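Local atomic coordinates of peptidase M3B, oligoendopeptidase F (PDB entry 2QR4), a protein that probably hydrolyses short peptides as an M3-family metallopeptidase (oligoendopeptidase F) of Enterococcus faecium. Residues 236-241 with 497-502; 440-445 with 491-496; 6-11 with 71-76; 13-18 with 47-52. All blocks are in the same frame, centred on the assembly; numbering follows the deposited sequence. Where two conformers were deposited one is given.

Interaction 1. Residues 236-241 with 497-502; sequences EASLSN and YYNYYV
Ser238, near the end of helix 234-240, meets Asn499 and Tyr500 in a small mixed contact, part hydrogen bond and part packing, between that short helix and the tyrosine-rich loop leading into helix 503-520. The polar part is a single bond: Ser238 OG donates to Asn499 O over a short 2.5 Å. It does not approach along a lone pair, since the hydroxyl stands above the carbonyl plane, about 40° out of it, with a C=O...donor angle of 139°. The serine hydroxyl is swung opposite its own backbone N (chi1 -177°), which carries it off the helix toward the loop. There it also comes against the carboxamide of Asn499, with OG 3.6 Å from CG.

The apolar part lies next to it at Tyr500, whose CB is the main point of touch. Ser238 OG lies 3.7 Å from this CB, and Leu239 CD1 reaches it at 3.9 Å, the side chains of Leu239 and Tyr500 crossing at roughly a right angle. Ser238 CB also comes within 4.0 Å of CD2 of the tyrosine ring, at an oblique approach.

The loop is held from other sides too. Tyr500 N is bonded to Glu446 OE2 and its ring meets His450, both on helix 418-454, while Tyr498 O is bonded to His218 NE2 on helix 208-228. The serine hydroxyl thus ties the irregular loop to the last turn of helix 234-240 through a backbone carbonyl. This His- and Tyr-rich run of sequence resembles the substrate-binding loop of other M3 peptidases, and it probably borders the active-site cleft.

Interaction 2. Residues 440-445 with 491-496; sequences TQFAEF and SRIPHF
Aromatic packing dominates the meeting of helix segment 440-445 with segment 491-496: Phe442, Phe445 and Phe496 form a cluster. Phe496 is the shared partner, and neither of its two ring pairs is a stack or a T. Its ring plane stands at 74° to that of Phe442, with centroids 5.8 Å apart, and at 49° to that of Phe445, with centroids 6.0 Å apart. Phe496 CZ comes in at the edge of the Phe445 ring, 4.0 Å from CD2. Phe445 has CG opposite its backbone N (chi1 -162°), whereas Phe442 has CG beside its own; the two rings leave the helix in different directions, and Phe496 touches both residues.

Aliphatic contact comes from Ile493. Its terminal methyl CD1 lies over one face of the Phe442 ring, a CH-pi arrangement offset toward the rim, although the modelled approach is too close to be trusted in detail. Within its own segment, Ile493 CG2 lies above one face of the Phe496 ring, toward its rim.

The backbone adds one polar-to-aromatic touch: Phe442 O lies near the plane of the Phe496 ring, 3.4 Å from CE1.

Beyond the two segments, Tyr468 of helix 461-476 makes an edge-to-face pair with Phe445 and also touches Phe442, and Trp490 packs on Phe445. The cluster is therefore packed between long helix 418-454, helix 461-476 and the loop that runs on toward helix 503-520.

Interaction 3. Residues 6-11 with 71-76; sequences QEFDEK and QALYAR
Phe8 carries this contact, and its chi1 of 174° puts the ring opposite the backbone N, projecting from helix 4-18 toward Leu73 and Arg76 on helix 68-87. Arg76 CB points at the phenylalanine from the helix itself; a chi1 of -67° and the extended chain then lead the guanidinium away. Leu73 is modelled off a staggered position, which makes the placing of its methyls less certain.

The touching is all carbon on carbon. Leu73 CD1 meets Phe8 CD1 at 3.9 Å, and Leu73 CD2 lies 4.1 Å from Phe8 CG, the two side chains sliding past each other in opposite directions. At the far end of the ring, Phe8 CZ reaches Arg76 CB at 3.5 Å, with CE2 of the phenylalanine only slightly farther from the same carbon. Both partners approach the ring obliquely. The guanidinium is not laid over the aromatic plane, so the arginine contributes its aliphatic stem here. Asp9 OD1, 5.6 Å from Arg76 NE, may exert a weak attraction, but the charged atoms do not touch.

Helix 33-63 adds to the packing: Ile53 lies against Phe8, and Ala57 against Leu73. The outer side of helix 68-87 faces the second subunit, where Pro458 of that chain packs on Ala72, Ala75 and Arg76. Helices 4-18, 33-63 and 68-87 thus come together beside a subunit interface.

Interaction 4. Residues 13-18 with 47-52; sequences LELSEE and YRQTEV
Leu15 reaches from helix 4-18 to Gln49 and Thr50 on helix 33-63, the two segments running nearly antiparallel (153°) with axes 10.8 Å apart. The leucine is modelled in an unfavourable shape: chi1 is -94° and chi2 is 11°, neither of them staggered, so the placement of its two methyls deserves some reserve. As built, CD1 lies 3.4 Å from Gln49 OE1 and 4.1 Å from Gln49 CB, the two side chains crossing at a slant. Leu15 slides past Thr50, with its branch carbon CG 3.8 Å from Thr50 OG1 and CD2 4.0 Å from it.

Thr50 holds its hydroxyl beside its own backbone N, where it is hydrogen-bonded to Val46 O, one turn earlier in the same helix. Leu15 therefore packs against an oxygen already occupied by its own helix.

Gln49 and Glu18 are both extended beyond CG and meet at about a right angle, with Glu18 OE1 3.6 Å from Gln49 OE1 and the carboxylate and amide planes not far from parallel. The other carboxylate oxygen, OE2, forms a salt bridge with Arg45, a turn before Gln49, and this gives the glutamate its real polar partner.

Chemically, then, the two segments join through a leucine laid among oxygen-bearing side chains, without a direct polar bond between them. The facing oxygens of Glu18 and Gln49 would, if anything, repel slightly, and the electrostatic pull between these helices more likely comes from Arg45.

How the interactions relate
The four contacts fall into two pairs. Interactions 3 and 4 come first along the chain and share helix 4-18, which packs on helix 68-87 in one and on helix 33-63 in the other; their centres are about 12 Å apart, and interaction 4 falls within the span of chain that interaction 3 closes. Interactions 1 and 2 follow later, in the M3 peptidase region, with centres about 13 Å apart. They use successive parts of one loop, and Val502 packs on His495 and Phe442 to join them. Between the pairs, centres are 26 to 34 Å apart and nothing touches; the first pair is local to the N-terminal helices, the second to the loop before helix 503-520.

Interaction 1. Residues 236-241 with 497-502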
# COMPACT_ATOMS: atom_id res chain seq x y z
N GLU A 236 -22.41 -2.44 -4.98
CA GLU A 236 -23.50 -1.47 -5.05
C GLU A 236 -22.88 -0.09 -5.08
O GLU A 236 -23.30 0.77 -5.84
CB GLU A 236 -24.46 -1.58 -3.86
CG GLU A 236 -25.69 -0.67 -3.98
CD GLU A 236 -26.55 -0.67 -2.73
OE1 GLU A 236 -27.75 -1.02 -2.84
OE2 GLU A 236 -26.04 -0.34 -1.63
N ALA A 237 -21.85 0.12 -4.26
CA ALA A 237 -21.20 1.43 -4.22
C ALA A 237 -20.60 1.84 -5.58
O ALA A 237 -20.82 2.94 -6.04
CB ALA A 237 -20.15 1.48 -3.12
N SER A 238 -19.85 0.95 -6.22
CA SER A 238 -19.24 1.32 -7.49
C SER A 238 -20.27 1.49 -8.60
O SER A 238 -20.22 2.45 -9.35
CB SER A 238 -18.22 0.28 -7.93
OG SER A 238 -17.59 0.69 -9.13
N LEU A 239 -21.21 0.56 -8.70
CA LEU A 239 -22.21 0.60 -9.77
C LEU A 239 -23.23 1.73 -9.59
O LEU A 239 -23.74 2.27 -10.57
CB LEU A 239 -22.93 -0.75 -9.88
CG LEU A 239 -22.31 -1.83 -10.77
CD1 LEU A 239 -20.85 -2.13 -10.42
CD2 LEU A 239 -23.14 -3.10 -10.68
N SER A 240 -23.53 2.09 -8.35
CA SER A 240 -24.56 3.10 -8.12
C SER A 240 -24.19 4.43 -8.77
O SER A 240 -25.04 5.08 -9.37
CB SER A 240 -24.85 3.32 -6.63
OG SER A 240 -23.86 4.15 -6.06
N ASN A 241 -22.94 4.84 -8.65
CA ASN A 241 -22.59 6.16 -9.15
C ASN A 241 -22.70 6.27 -10.67
O ASN A 241 -22.48 7.33 -11.24
CB ASN A 241 -21.22 6.64 -8.62
CG ASN A 241 -20.06 5.97 -9.31
OD1 ASN A 241 -20.03 5.86 -10.53
ND2 ASN A 241 -19.08 5.54 -8.52
N TYR A 497 -7.34 -3.53 -9.79
CA TYR A 497 -7.05 -2.28 -9.04
C TYR A 497 -7.90 -1.09 -9.51
O TYR A 497 -7.64 0.07 -9.18
CB TYR A 497 -5.55 -1.91 -9.13
CG TYR A 497 -4.64 -2.92 -8.46
CD1 TYR A 497 -4.30 -2.79 -7.11
CD2 TYR A 497 -4.15 -4.02 -9.17
CE1 TYR A 497 -3.46 -3.71 -6.49
CE2 TYR A 497 -3.32 -4.96 -8.55
CZ TYR A 497 -2.97 -4.79 -7.22
OH TYR A 497 -2.17 -5.72 -6.60
N TYR A 498 -8.92 -1.37 -10.32
CA TYR A 498 -9.92 -0.37 -10.63
C TYR A 498 -11.02 -0.59 -9.60
O TYR A 498 -10.73 -0.86 -8.44
CB TYR A 498 -10.42 -0.55 -12.05
CG TYR A 498 -9.40 -0.17 -13.10
CD1 TYR A 498 -8.04 -0.16 -12.80
CD2 TYR A 498 -9.78 0.19 -14.39
CE1 TYR A 498 -7.09 0.19 -13.75
CE2 TYR A 498 -8.84 0.54 -15.35
CZ TYR A 498 -7.49 0.54 -15.02
OH TYR A 498 -6.56 0.89 -15.96
N ASN A 499 -12.27 -0.50 -10.02
CA ASN A 499 -13.37 -0.61 -9.06
C ASN A 499 -14.62 -1.18 -9.75
O ASN A 499 -15.54 -0.44 -10.11
CB ASN A 499 -13.66 0.77 -8.45
CG ASN A 499 -14.54 0.70 -7.22
OD1 ASN A 499 -14.80 -0.37 -6.68
ND2 ASN A 499 -15.02 1.86 -6.77
N TYR A 500 -14.65 -2.48 -9.95
CA TYR A 500 -15.75 -3.09 -10.66
C TYR A 500 -15.89 -2.51 -12.06
O TYR A 500 -16.94 -2.01 -12.46
CB TYR A 500 -17.03 -2.90 -9.87
CG TYR A 500 -17.16 -3.86 -8.72
CD1 TYR A 500 -17.58 -5.17 -8.94
CD2 TYR A 500 -16.88 -3.47 -7.43
CE1 TYR A 500 -17.70 -6.05 -7.89
CE2 TYR A 500 -17.01 -4.35 -6.38
CZ TYR A 500 -17.42 -5.64 -6.62
OH TYR A 500 -17.56 -6.53 -5.57
N TYR A 501 -14.80 -2.61 -12.81
CA TYR A 501 -14.73 -2.05 -14.14
C TYR A 501 -14.90 -3.11 -15.23
O TYR A 501 -15.65 -2.89 -16.19
CB TYR A 501 -13.38 -1.36 -14.29
CG TYR A 501 -13.12 -0.66 -15.58
CD1 TYR A 501 -13.50 0.65 -15.76
CD2 TYR A 501 -12.42 -1.29 -16.61
CE1 TYR A 501 -13.23 1.33 -16.93
CE2 TYR A 501 -12.14 -0.63 -17.78
CZ TYR A 501 -12.55 0.69 -17.94
OH TYR A 501 -12.28 1.37 -19.10
N VAL A 502 -14.22 -4.25 -15.09
CA VAL A 502 -14.16 -5.24 -16.18
C VAL A 502 -15.48 -5.82 -16.70
O VAL A 502 -15.55 -6.17 -17.87
CB VAL A 502 -13.24 -6.44 -15.86
CG1 VAL A 502 -11.80 -6.04 -15.91
CG2 VAL A 502 -13.61 -7.06 -14.53

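Interaction 2. Residues 440-445 with 491-496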
# COMPACT_ATOMS: atom_id res chain seq x y z
N THR A 440 -15.72 -11.80 -17.93
CA THR A 440 -16.69 -12.18 -16.92
C THR A 440 -16.07 -13.04 -15.82
O THR A 440 -16.42 -12.89 -14.65
CB THR A 440 -17.89 -12.86 -17.55
OG1 THR A 440 -18.53 -11.92 -18.41
CG2 THR A 440 -18.88 -13.32 -16.47
N GLN A 441 -15.14 -13.92 -16.19
CA GLN A 441 -14.35 -14.68 -15.23
C GLN A 441 -13.72 -13.70 -14.22
O GLN A 441 -13.82 -13.88 -13.00
CB GLN A 441 -13.25 -15.48 -15.93
CG GLN A 441 -12.47 -16.47 -15.02
CD GLN A 441 -11.31 -17.15 -15.74
OE1 GLN A 441 -11.21 -17.11 -16.97
NE2 GLN A 441 -10.41 -17.76 -14.99
N PHE A 442 -13.08 -12.66 -14.76
CA PHE A 442 -12.45 -11.62 -13.96
C PHE A 442 -13.50 -10.94 -13.10
O PHE A 442 -13.25 -10.69 -11.92
CB PHE A 442 -11.73 -10.59 -14.85
CG PHE A 442 -10.51 -11.13 -15.58
CD1 PHE A 442 -9.91 -12.32 -15.20
CD2 PHE A 442 -9.94 -10.41 -16.63
CE1 PHE A 442 -8.79 -12.81 -15.86
CE2 PHE A 442 -8.81 -10.89 -17.30
CZ PHE A 442 -8.24 -12.10 -16.92
N ALA A 443 -14.67 -10.64 -13.67
CA ALA A 443 -15.70 -9.92 -12.93
C ALA A 443 -16.20 -10.75 -11.77
O ALA A 443 -16.52 -10.21 -10.70
CB ALA A 443 -16.86 -9.50 -13.84
N GLU A 444 -16.28 -12.06 -11.99
CA GLU A 444 -16.72 -12.99 -10.96
C GLU A 444 -15.69 -13.07 -9.84
O GLU A 444 -16.05 -13.06 -8.66
CB GLU A 444 -16.99 -14.38 -11.56
CG GLU A 444 -17.68 -15.36 -10.57
CD GLU A 444 -18.14 -16.68 -11.22
OE1 GLU A 444 -18.14 -16.80 -12.46
OE2 GLU A 444 -18.52 -17.60 -10.47
N PHE A 445 -14.40 -13.11 -10.20
CA PHE A 445 -13.35 -13.14 -9.19
C PHE A 445 -13.29 -11.83 -8.43
O PHE A 445 -13.15 -11.81 -7.20
CB PHE A 445 -11.99 -13.47 -9.81
CG PHE A 445 -10.97 -13.92 -8.80
CD1 PHE A 445 -11.14 -15.12 -8.13
CD2 PHE A 445 -9.85 -13.15 -8.53
CE1 PHE A 445 -10.20 -15.54 -7.19
CE2 PHE A 445 -8.90 -13.56 -7.60
CZ PHE A 445 -9.08 -14.76 -6.93
N SER A 491 -2.79 -12.09 -9.99
CA SER A 491 -1.85 -11.11 -9.48
C SER A 491 -1.25 -10.20 -10.55
O SER A 491 -0.57 -9.23 -10.22
CB SER A 491 -0.73 -11.81 -8.69
OG SER A 491 0.16 -12.52 -9.54
N ARG A 492 -1.49 -10.50 -11.82
CA ARG A 492 -0.89 -9.69 -12.87
C ARG A 492 -1.92 -8.85 -13.63
O ARG A 492 -1.56 -8.11 -14.56
CB ARG A 492 -0.07 -10.55 -13.83
CG ARG A 492 -0.88 -11.60 -14.56
CD ARG A 492 0.03 -12.55 -15.38
NE ARG A 492 0.28 -12.05 -16.72
CZ ARG A 492 -0.52 -12.26 -17.76
NH1 ARG A 492 -0.20 -11.74 -18.94
NH2 ARG A 492 -1.64 -12.97 -17.63
N ILE A 493 -3.17 -8.91 -13.20
CA ILE A 493 -4.28 -8.22 -13.88
C ILE A 493 -4.54 -6.82 -13.29
O ILE A 493 -5.10 -6.70 -12.22
CB ILE A 493 -5.55 -9.06 -13.76
CG1 ILE A 493 -5.35 -10.39 -14.51
CG2 ILE A 493 -6.76 -8.31 -14.30
CD1 ILE A 493 -6.47 -11.36 -14.31
N PRO A 494 -4.12 -5.77 -14.01
CA PRO A 494 -4.24 -4.37 -13.57
C PRO A 494 -5.69 -3.97 -13.23
O PRO A 494 -5.92 -3.12 -12.37
CB PRO A 494 -3.77 -3.56 -14.81
CG PRO A 494 -2.99 -4.52 -15.65
CD PRO A 494 -3.55 -5.90 -15.37
N HIS A 495 -6.65 -4.59 -13.91
CA HIS A 495 -8.04 -4.18 -13.78
C HIS A 495 -8.62 -4.44 -12.42
O HIS A 495 -9.63 -3.84 -12.05
CB HIS A 495 -8.91 -4.81 -14.86
CG HIS A 495 -8.64 -4.26 -16.22
ND1 HIS A 495 -7.75 -4.83 -17.10
CD2 HIS A 495 -9.12 -3.15 -16.84
CE1 HIS A 495 -7.71 -4.12 -18.21
NE2 HIS A 495 -8.54 -3.10 -18.08
N PHE A 496 -7.99 -5.33 -11.65
CA PHE A 496 -8.47 -5.62 -10.31
C PHE A 496 -8.20 -4.46 -9.37
O PHE A 496 -8.75 -4.45 -8.27
CB PHE A 496 -7.83 -6.88 -9.75
CG PHE A 496 -8.37 -8.14 -10.35
CD1 PHE A 496 -9.69 -8.20 -10.79
CD2 PHE A 496 -7.56 -9.26 -10.47
CE1 PHE A 496 -10.20 -9.37 -11.33
CE2 PHE A 496 -8.06 -10.43 -11.02
CZ PHE A 496 -9.38 -10.49 -11.45

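Interaction 3. Residues 6-11 with 71-76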
# COMPACT_ATOMS: atom_id res chain seq x y z
N GLN A 6 7.12 22.54 -15.62
CA GLN A 6 7.14 23.98 -15.45
C GLN A 6 5.77 24.57 -15.80
O GLN A 6 5.35 25.55 -15.20
CB GLN A 6 8.26 24.62 -16.28
CG GLN A 6 8.53 26.09 -15.97
CD GLN A 6 7.99 27.02 -17.04
OE1 GLN A 6 8.56 27.12 -18.13
NE2 GLN A 6 6.90 27.72 -16.73
N GLU A 7 5.08 23.95 -16.75
CA GLU A 7 3.69 24.29 -17.01
C GLU A 7 2.88 23.82 -15.81
O GLU A 7 1.93 24.48 -15.38
CB GLU A 7 3.18 23.63 -18.29
CG GLU A 7 1.66 23.56 -18.39
CD GLU A 7 1.19 23.15 -19.78
OE1 GLU A 7 2.00 22.56 -20.54
OE2 GLU A 7 0.01 23.43 -20.12
N PHE A 8 3.29 22.67 -15.27
CA PHE A 8 2.69 22.14 -14.06
C PHE A 8 2.87 23.15 -12.92
O PHE A 8 1.94 23.42 -12.16
CB PHE A 8 3.30 20.78 -13.66
CG PHE A 8 2.80 20.26 -12.33
CD1 PHE A 8 1.72 19.38 -12.27
CD2 PHE A 8 3.39 20.68 -11.14
CE1 PHE A 8 1.24 18.93 -11.05
CE2 PHE A 8 2.90 20.24 -9.91
CZ PHE A 8 1.84 19.37 -9.86
N ASP A 9 4.08 23.70 -12.82
CA ASP A 9 4.37 24.67 -11.77
C ASP A 9 3.41 25.86 -11.82
O ASP A 9 2.97 26.36 -10.79
CB ASP A 9 5.82 25.15 -11.85
CG ASP A 9 6.81 24.17 -11.21
OD1 ASP A 9 6.39 23.37 -10.35
OD2 ASP A 9 8.00 24.19 -11.58
N GLU A 10 3.08 26.31 -13.03
CA GLU A 10 2.22 27.47 -13.19
C GLU A 10 0.81 27.11 -12.80
O GLU A 10 0.14 27.88 -12.13
CB GLU A 10 2.26 28.00 -14.62
CG GLU A 10 3.61 28.51 -15.04
CD GLU A 10 3.75 28.61 -16.55
OE1 GLU A 10 2.90 29.26 -17.18
OE2 GLU A 10 4.72 28.03 -17.09
N LYS A 11 0.38 25.91 -13.21
CA LYS A 11 -0.98 25.45 -12.91
C LYS A 11 -1.17 25.17 -11.43
O LYS A 11 -2.22 25.47 -10.87
CB LYS A 11 -1.35 24.23 -13.73
CG LYS A 11 -1.26 24.46 -15.23
CD LYS A 11 -2.02 23.41 -16.02
CE LYS A 11 -2.01 23.74 -17.49
NZ LYS A 11 -3.31 23.44 -18.14
N GLN A 71 7.50 10.04 -11.91
CA GLN A 71 7.14 9.71 -10.53
C GLN A 71 6.87 11.00 -9.74
O GLN A 71 5.86 11.12 -9.04
CB GLN A 71 8.26 8.93 -9.85
CG GLN A 71 8.51 7.55 -10.40
CD GLN A 71 9.76 6.92 -9.81
OE1 GLN A 71 10.52 7.60 -9.11
NE2 GLN A 71 9.98 5.64 -10.08
N ALA A 72 7.79 11.96 -9.89
CA ALA A 72 7.72 13.25 -9.19
C ALA A 72 6.49 14.06 -9.58
O ALA A 72 5.82 14.63 -8.72
CB ALA A 72 8.97 14.06 -9.45
N LEU A 73 6.21 14.09 -10.88
CA LEU A 73 5.08 14.85 -11.41
C LEU A 73 3.78 14.27 -10.86
O LEU A 73 2.91 15.00 -10.38
CB LEU A 73 5.09 14.78 -12.93
CG LEU A 73 4.75 16.02 -13.75
CD1 LEU A 73 3.25 16.21 -13.84
CD2 LEU A 73 5.41 17.24 -13.15
N TYR A 74 3.68 12.94 -10.89
CA TYR A 74 2.49 12.25 -10.42
C TYR A 74 2.26 12.44 -8.92
O TYR A 74 1.14 12.67 -8.47
CB TYR A 74 2.57 10.76 -10.79
CG TYR A 74 1.41 9.93 -10.29
CD1 TYR A 74 0.09 10.32 -10.51
CD2 TYR A 74 1.64 8.73 -9.61
CE1 TYR A 74 -0.97 9.56 -10.04
CE2 TYR A 74 0.58 7.97 -9.14
CZ TYR A 74 -0.72 8.38 -9.35
OH TYR A 74 -1.76 7.62 -8.90
N ALA A 75 3.33 12.38 -8.14
CA ALA A 75 3.25 12.67 -6.72
C ALA A 75 2.79 14.11 -6.46
O ALA A 75 1.88 14.34 -5.68
CB ALA A 75 4.61 12.42 -6.06
N ARG A 76 3.40 15.09 -7.13
CA ARG A 76 2.96 16.47 -6.93
C ARG A 76 1.49 16.64 -7.31
O ARG A 76 0.75 17.34 -6.62
CB ARG A 76 3.85 17.48 -7.69
CG ARG A 76 5.27 17.54 -7.15
CD ARG A 76 6.10 18.67 -7.75
NE ARG A 76 7.12 19.14 -6.80
CZ ARG A 76 8.42 18.82 -6.84
NH1 ARG A 76 9.24 19.31 -5.91
NH2 ARG A 76 8.91 18.03 -7.79

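Interaction 4. Residues 13-18 with 47-52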
# COMPACT_ATOMS: atom_id res chain seq x y z
N LEU A 13 0.37 26.61 -8.99
CA LEU A 13 0.35 27.88 -8.30
C LEU A 13 -1.02 28.53 -8.46
O LEU A 13 -1.56 29.11 -7.53
CB LEU A 13 1.44 28.77 -8.89
CG LEU A 13 2.29 29.60 -7.93
CD1 LEU A 13 2.75 28.75 -6.77
CD2 LEU A 13 3.48 30.18 -8.68
N GLU A 14 -1.58 28.42 -9.66
CA GLU A 14 -2.86 29.06 -9.97
C GLU A 14 -4.00 28.35 -9.25
O GLU A 14 -4.86 29.00 -8.65
CB GLU A 14 -3.12 29.09 -11.47
CG GLU A 14 -2.14 30.00 -12.22
CD GLU A 14 -2.06 29.68 -13.70
OE1 GLU A 14 -1.12 30.15 -14.36
OE2 GLU A 14 -2.94 28.95 -14.21
N LEU A 15 -4.02 27.03 -9.29
CA LEU A 15 -5.05 26.29 -8.59
C LEU A 15 -4.96 26.50 -7.08
O LEU A 15 -5.98 26.68 -6.42
CB LEU A 15 -4.97 24.82 -8.93
CG LEU A 15 -5.86 24.37 -10.08
CD1 LEU A 15 -6.47 25.55 -10.83
CD2 LEU A 15 -5.06 23.48 -11.01
N SER A 16 -3.74 26.50 -6.54
CA SER A 16 -3.50 26.74 -5.11
C SER A 16 -4.00 28.08 -4.65
O SER A 16 -4.54 28.19 -3.55
CB SER A 16 -2.01 26.66 -4.78
OG SER A 16 -1.57 25.32 -4.80
N GLU A 17 -3.82 29.11 -5.46
CA GLU A 17 -4.25 30.43 -5.05
C GLU A 17 -5.76 30.56 -5.19
O GLU A 17 -6.43 31.07 -4.30
CB GLU A 17 -3.53 31.52 -5.85
CG GLU A 17 -4.37 32.21 -6.93
CD GLU A 17 -4.94 33.54 -6.48
OE1 GLU A 17 -5.40 34.34 -7.34
OE2 GLU A 17 -4.91 33.80 -5.25
N GLU A 18 -6.30 30.09 -6.32
CA GLU A 18 -7.74 30.17 -6.54
C GLU A 18 -8.45 29.50 -5.38
O GLU A 18 -9.53 29.92 -4.95
CB GLU A 18 -8.12 29.46 -7.85
CG GLU A 18 -9.49 29.84 -8.37
CD GLU A 18 -9.91 29.05 -9.60
OE1 GLU A 18 -9.12 28.20 -10.07
OE2 GLU A 18 -11.03 29.29 -10.10
N TYR A 47 -12.26 21.97 -9.22
CA TYR A 47 -12.16 20.53 -9.09
C TYR A 47 -11.80 19.90 -10.42
O TYR A 47 -10.87 19.10 -10.51
CB TYR A 47 -13.47 19.96 -8.52
CG TYR A 47 -13.43 18.49 -8.21
CD1 TYR A 47 -12.98 18.03 -6.98
CD2 TYR A 47 -13.86 17.56 -9.14
CE1 TYR A 47 -12.96 16.67 -6.69
CE2 TYR A 47 -13.84 16.22 -8.87
CZ TYR A 47 -13.39 15.77 -7.65
OH TYR A 47 -13.38 14.41 -7.40
N ARG A 48 -12.51 20.30 -11.48
CA ARG A 48 -12.24 19.75 -12.79
C ARG A 48 -10.88 20.12 -13.37
O ARG A 48 -10.26 19.31 -14.06
CB ARG A 48 -13.38 20.06 -13.76
CG ARG A 48 -14.66 19.29 -13.37
CD ARG A 48 -15.75 19.38 -14.43
NE ARG A 48 -17.04 18.88 -13.94
CZ ARG A 48 -18.18 18.98 -14.62
NH1 ARG A 48 -18.18 19.56 -15.81
NH2 ARG A 48 -19.32 18.51 -14.11
N GLN A 49 -10.40 21.32 -13.10
CA GLN A 49 -9.06 21.69 -13.56
C GLN A 49 -7.98 20.85 -12.90
O GLN A 49 -6.91 20.62 -13.47
CB GLN A 49 -8.78 23.16 -13.31
CG GLN A 49 -9.33 24.06 -14.40
CD GLN A 49 -9.65 25.46 -13.89
OE1 GLN A 49 -9.02 25.98 -12.96
NE2 GLN A 49 -10.66 26.09 -14.52
N THR A 50 -8.25 20.39 -11.68
CA THR A 50 -7.31 19.59 -10.93
C THR A 50 -7.37 18.14 -11.38
O THR A 50 -6.36 17.44 -11.40
CB THR A 50 -7.59 19.70 -9.43
OG1 THR A 50 -7.51 21.08 -9.04
CG2 THR A 50 -6.58 18.91 -8.65
N GLU A 51 -8.57 17.69 -11.74
CA GLU A 51 -8.78 16.33 -12.20
C GLU A 51 -7.99 16.11 -13.49
O GLU A 51 -7.33 15.08 -13.66
CB GLU A 51 -10.27 16.07 -12.41
CG GLU A 51 -10.64 14.61 -12.64
CD GLU A 51 -11.98 14.24 -12.00
OE1 GLU A 51 -12.81 15.15 -11.76
OE2 GLU A 51 -12.20 13.05 -11.73
N VAL A 52 -8.04 17.11 -14.37
CA VAL A 52 -7.34 17.08 -15.66
C VAL A 52 -5.84 16.90 -15.48
O VAL A 52 -5.24 16.03 -16.09
CB VAL A 52 -7.63 18.38 -16.47
CG1 VAL A 52 -6.57 18.63 -17.52
CG2 VAL A 52 -9.03 18.32 -17.10